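Side-chain contact in Non-ribosomal peptide synthetase (Methanobrevibacter ruminantium, PDB 6VTJ), which probably releases a carrier-bound peptide by reduction, joining a peptide carrier domain to a reductase domain in one archaeal chain: residues K99-G104 with V303-T308. Numbering follows the deposited sequence.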
ATOM      1  N   LYS A  99       8.563  20.315  -1.881  1.00 40.11           N
ATOM      2  CA  LYS A  99       8.176  21.714  -2.025  1.00 39.36           C
ATOM      3  C   LYS A  99       8.961  22.459  -3.102  1.00 39.67           C
ATOM      4  O   LYS A  99       8.493  23.500  -3.576  1.00 41.64           O
ATOM      5  CB  LYS A  99       8.328  22.437  -0.685  1.00 37.00           C
ATOM      6  CG  LYS A  99       7.337  21.980   0.371  1.00 41.17           C
ATOM      7  CD  LYS A  99       7.686  22.573   1.721  1.00 43.64           C
ATOM      8  CE  LYS A  99       6.636  22.245   2.774  1.00 50.54           C
ATOM      9  NZ  LYS A  99       7.205  22.317   4.158  1.00 51.56           N
ATOM     10  N   ASN A 100      10.129  21.961  -3.510  1.00 38.49           N
ATOM     11  CA  ASN A 100      10.958  22.669  -4.489  1.00 39.58           C
ATOM     12  C   ASN A 100      10.544  22.224  -5.888  1.00 38.84           C
ATOM     13  O   ASN A 100      11.232  21.465  -6.572  1.00 37.34           O
ATOM     14  CB  ASN A 100      12.438  22.415  -4.239  1.00 39.97           C
ATOM     15  CG  ASN A 100      13.313  23.032  -5.305  1.00 41.45           C
ATOM     16  OD1 ASN A 100      13.155  24.212  -5.647  1.00 42.42           O
ATOM     17  ND2 ASN A 100      14.230  22.234  -5.859  1.00 36.84           N
ATOM     18  N   TYR A 101       9.395  22.726  -6.322  1.00 39.47           N
ATOM     19  CA  TYR A 101       8.784  22.230  -7.545  1.00 38.03           C
ATOM     20  C   TYR A 101       7.702  23.203  -7.961  1.00 35.51           C
ATOM     21  O   TYR A 101       7.008  23.776  -7.113  1.00 38.09           O
ATOM     22  CB  TYR A 101       8.193  20.824  -7.340  1.00 37.31           C
ATOM     23  CG  TYR A 101       7.987  20.032  -8.622  1.00 37.50           C
ATOM     24  CD1 TYR A 101       8.998  19.229  -9.138  1.00 37.11           C
ATOM     25  CD2 TYR A 101       6.782  20.071  -9.294  1.00 34.51           C
ATOM     26  CE1 TYR A 101       8.812  18.495 -10.296  1.00 39.42           C
ATOM     27  CE2 TYR A 101       6.585  19.343 -10.463  1.00 36.85           C
ATOM     28  CZ  TYR A 101       7.603  18.561 -10.958  1.00 35.31           C
ATOM     29  OH  TYR A 101       7.415  17.842 -12.112  1.00 39.19           O
ATOM     30  N   ASN A 102       7.580  23.393  -9.265  1.00 39.36           N
ATOM     31  CA  ASN A 102       6.521  24.194  -9.857  1.00 39.57           C
ATOM     32  C   ASN A 102       5.436  23.240 -10.355  1.00 34.84           C
ATOM     33  O   ASN A 102       5.621  22.552 -11.360  1.00 34.91           O
ATOM     34  CB  ASN A 102       7.084  25.053 -10.989  1.00 41.94           C
ATOM     35  CG  ASN A 102       6.127  26.144 -11.420  1.00 50.52           C
ATOM     36  OD1 ASN A 102       4.907  25.944 -11.436  1.00 46.58           O
ATOM     37  ND2 ASN A 102       6.671  27.303 -11.790  1.00 47.36           N
ATOM     38  N   TYR A 103       4.307  23.196  -9.657  1.00 34.13           N
ATOM     39  CA  TYR A 103       3.223  22.283 -10.008  1.00 35.06           C
ATOM     40  C   TYR A 103       2.249  22.860 -11.036  1.00 37.62           C
ATOM     41  O   TYR A 103       1.173  22.296 -11.225  1.00 42.77           O
ATOM     42  CB  TYR A 103       2.458  21.865  -8.747  1.00 30.90           C
ATOM     43  CG  TYR A 103       3.273  20.993  -7.810  1.00 34.85           C
ATOM     44  CD1 TYR A 103       3.306  19.609  -7.968  1.00 32.02           C
ATOM     45  CD2 TYR A 103       4.013  21.548  -6.776  1.00 34.31           C
ATOM     46  CE1 TYR A 103       4.050  18.802  -7.116  1.00 31.61           C
ATOM     47  CE2 TYR A 103       4.777  20.742  -5.917  1.00 34.96           C
ATOM     48  CZ  TYR A 103       4.784  19.371  -6.097  1.00 34.62           C
ATOM     49  OH  TYR A 103       5.530  18.570  -5.261  1.00 31.96           O
ATOM     50  N   GLY A 104       2.598  23.957 -11.710  1.00 37.83           N
ATOM     51  CA  GLY A 104       1.644  24.591 -12.607  1.00 36.75           C
ATOM     52  C   GLY A 104       1.226  23.705 -13.764  1.00 39.15           C
ATOM     53  O   GLY A 104       0.031  23.524 -14.025  1.00 38.25           O
ATOM     54  N   VAL A 303       5.374  10.685 -12.932  1.00 26.92           N
ATOM     55  CA  VAL A 303       4.534  10.210 -14.024  1.00 26.46           C
ATOM     56  C   VAL A 303       3.863  11.393 -14.718  1.00 29.42           C
ATOM     57  O   VAL A 303       3.893  11.520 -15.951  1.00 29.28           O
ATOM     58  CB  VAL A 303       3.505   9.193 -13.499  1.00 27.23           C
ATOM     59  CG1 VAL A 303       2.466   8.903 -14.568  1.00 25.76           C
ATOM     60  CG2 VAL A 303       4.191   7.906 -13.032  1.00 24.08           C
ATOM     61  N   LEU A 304       3.284  12.304 -13.926  1.00 27.86           N
ATOM     62  CA  LEU A 304       2.609  13.467 -14.507  1.00 29.78           C
ATOM     63  C   LEU A 304       3.597  14.440 -15.169  1.00 32.29           C
ATOM     64  O   LEU A 304       3.257  15.075 -16.179  1.00 28.10           O
ATOM     65  CB  LEU A 304       1.779  14.169 -13.431  1.00 24.86           C
ATOM     66  CG  LEU A 304       0.533  13.396 -12.963  1.00 25.34           C
ATOM     67  CD1 LEU A 304      -0.087  13.966 -11.681  1.00 21.55           C
ATOM     68  CD2 LEU A 304      -0.507  13.366 -14.074  1.00 25.21           C
ATOM     69  N   GLN A 305       4.813  14.580 -14.625  1.00 29.46           N
ATOM     70  CA  GLN A 305       5.854  15.344 -15.307  1.00 30.41           C
ATOM     71  C   GLN A 305       6.107  14.812 -16.719  1.00 30.50           C
ATOM     72  O   GLN A 305       6.084  15.572 -17.707  1.00 31.63           O
ATOM     73  CB  GLN A 305       7.129  15.292 -14.474  1.00 31.19           C
ATOM     74  CG  GLN A 305       8.268  16.151 -14.998  1.00 31.57           C
ATOM     75  CD  GLN A 305       9.475  16.069 -14.089  1.00 40.16           C
ATOM     76  OE1 GLN A 305       9.396  16.399 -12.904  1.00 36.96           O
ATOM     77  NE2 GLN A 305      10.594  15.593 -14.628  1.00 40.73           N
ATOM     78  N   ALA A 306       6.373  13.501 -16.829  1.00 30.84           N
ATOM     79  CA  ALA A 306       6.560  12.899 -18.152  1.00 32.48           C
ATOM     80  C   ALA A 306       5.358  13.161 -19.051  1.00 34.96           C
ATOM     81  O   ALA A 306       5.508  13.327 -20.270  1.00 31.66           O
ATOM     82  CB  ALA A 306       6.795  11.396 -18.041  1.00 29.67           C
ATOM     83  N   ALA A 307       4.153  13.176 -18.466  1.00 31.77           N
ATOM     84  CA  ALA A 307       2.970  13.521 -19.250  1.00 33.03           C
ATOM     85  C   ALA A 307       3.039  14.951 -19.766  1.00 34.09           C
ATOM     86  O   ALA A 307       2.623  15.224 -20.895  1.00 34.34           O
ATOM     87  CB  ALA A 307       1.701  13.326 -18.425  1.00 32.90           C
ATOM     88  N   THR A 308       3.542  15.885 -18.948  1.00 36.33           N
ATOM     89  CA  THR A 308       3.686  17.263 -19.421  1.00 36.25           C
ATOM     90  C   THR A 308       4.682  17.343 -20.554  1.00 36.17           C
ATOM     91  O   THR A 308       4.681  18.325 -21.295  1.00 42.28           O
ATOM     92  CB  THR A 308       4.140  18.241 -18.330  1.00 39.14           C
ATOM     93  OG1 THR A 308       5.522  18.015 -18.009  1.00 38.16           O
ATOM     94  CG2 THR A 308       3.295  18.120 -17.086  1.00 37.70           C
TER
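Tyr101 lays the hydroxyl end of its ring against the side chain of Gln305, and this pair makes up the whole contact. Tyr101 OH gives a hydrogen bond to Gln305 OE1 at 2.6 Å. The hydroxyl reaches the oxygen at 120° to its C=O, slightly tilted from the amide plane. Gln305 OE1 comes in at the ring's edge, 3.4 Å from Tyr101 CE1. Ring and amide planes are only 19° apart, but the amide does not stack on the ring. Tyr101 OH also rests on the aliphatic part of the glutamine, 3.5 Å from Gln305 CB. The glutamine chain is extended as far as CD, with CG anti to the backbone N (chi1 -175°), which carries the amide out from the helix to the phenol.

Tyr101 has further neighbours. Tyr101 CD2 lies over the middle of one face of the Tyr103 ring, 3.6 Å from its plane. Arg301, one helical turn before Gln305, makes a cation-pi contact with the Tyr101 ring, and Ile106 packs on it too. In the loop, Asn102 OD1 accepts from Gly104 N at 3.1 Å, an Asx turn leading into helix 104-111.

The contact joins the loop between helices 94-99 and 104-111 to the last turns of helix 291-308, in the Rossmann-type reductase region. A phenylalanine in place of Tyr101 would probably leave Gln305 OE1 without this donor and the amide freer to turn. The buried area is small, 83 Å², and the touching residues lie at the surface. The chemistry thus implies a single polar link, with the phenol as donor and the amide oxygen as acceptor, rather than a hydrophobic seal.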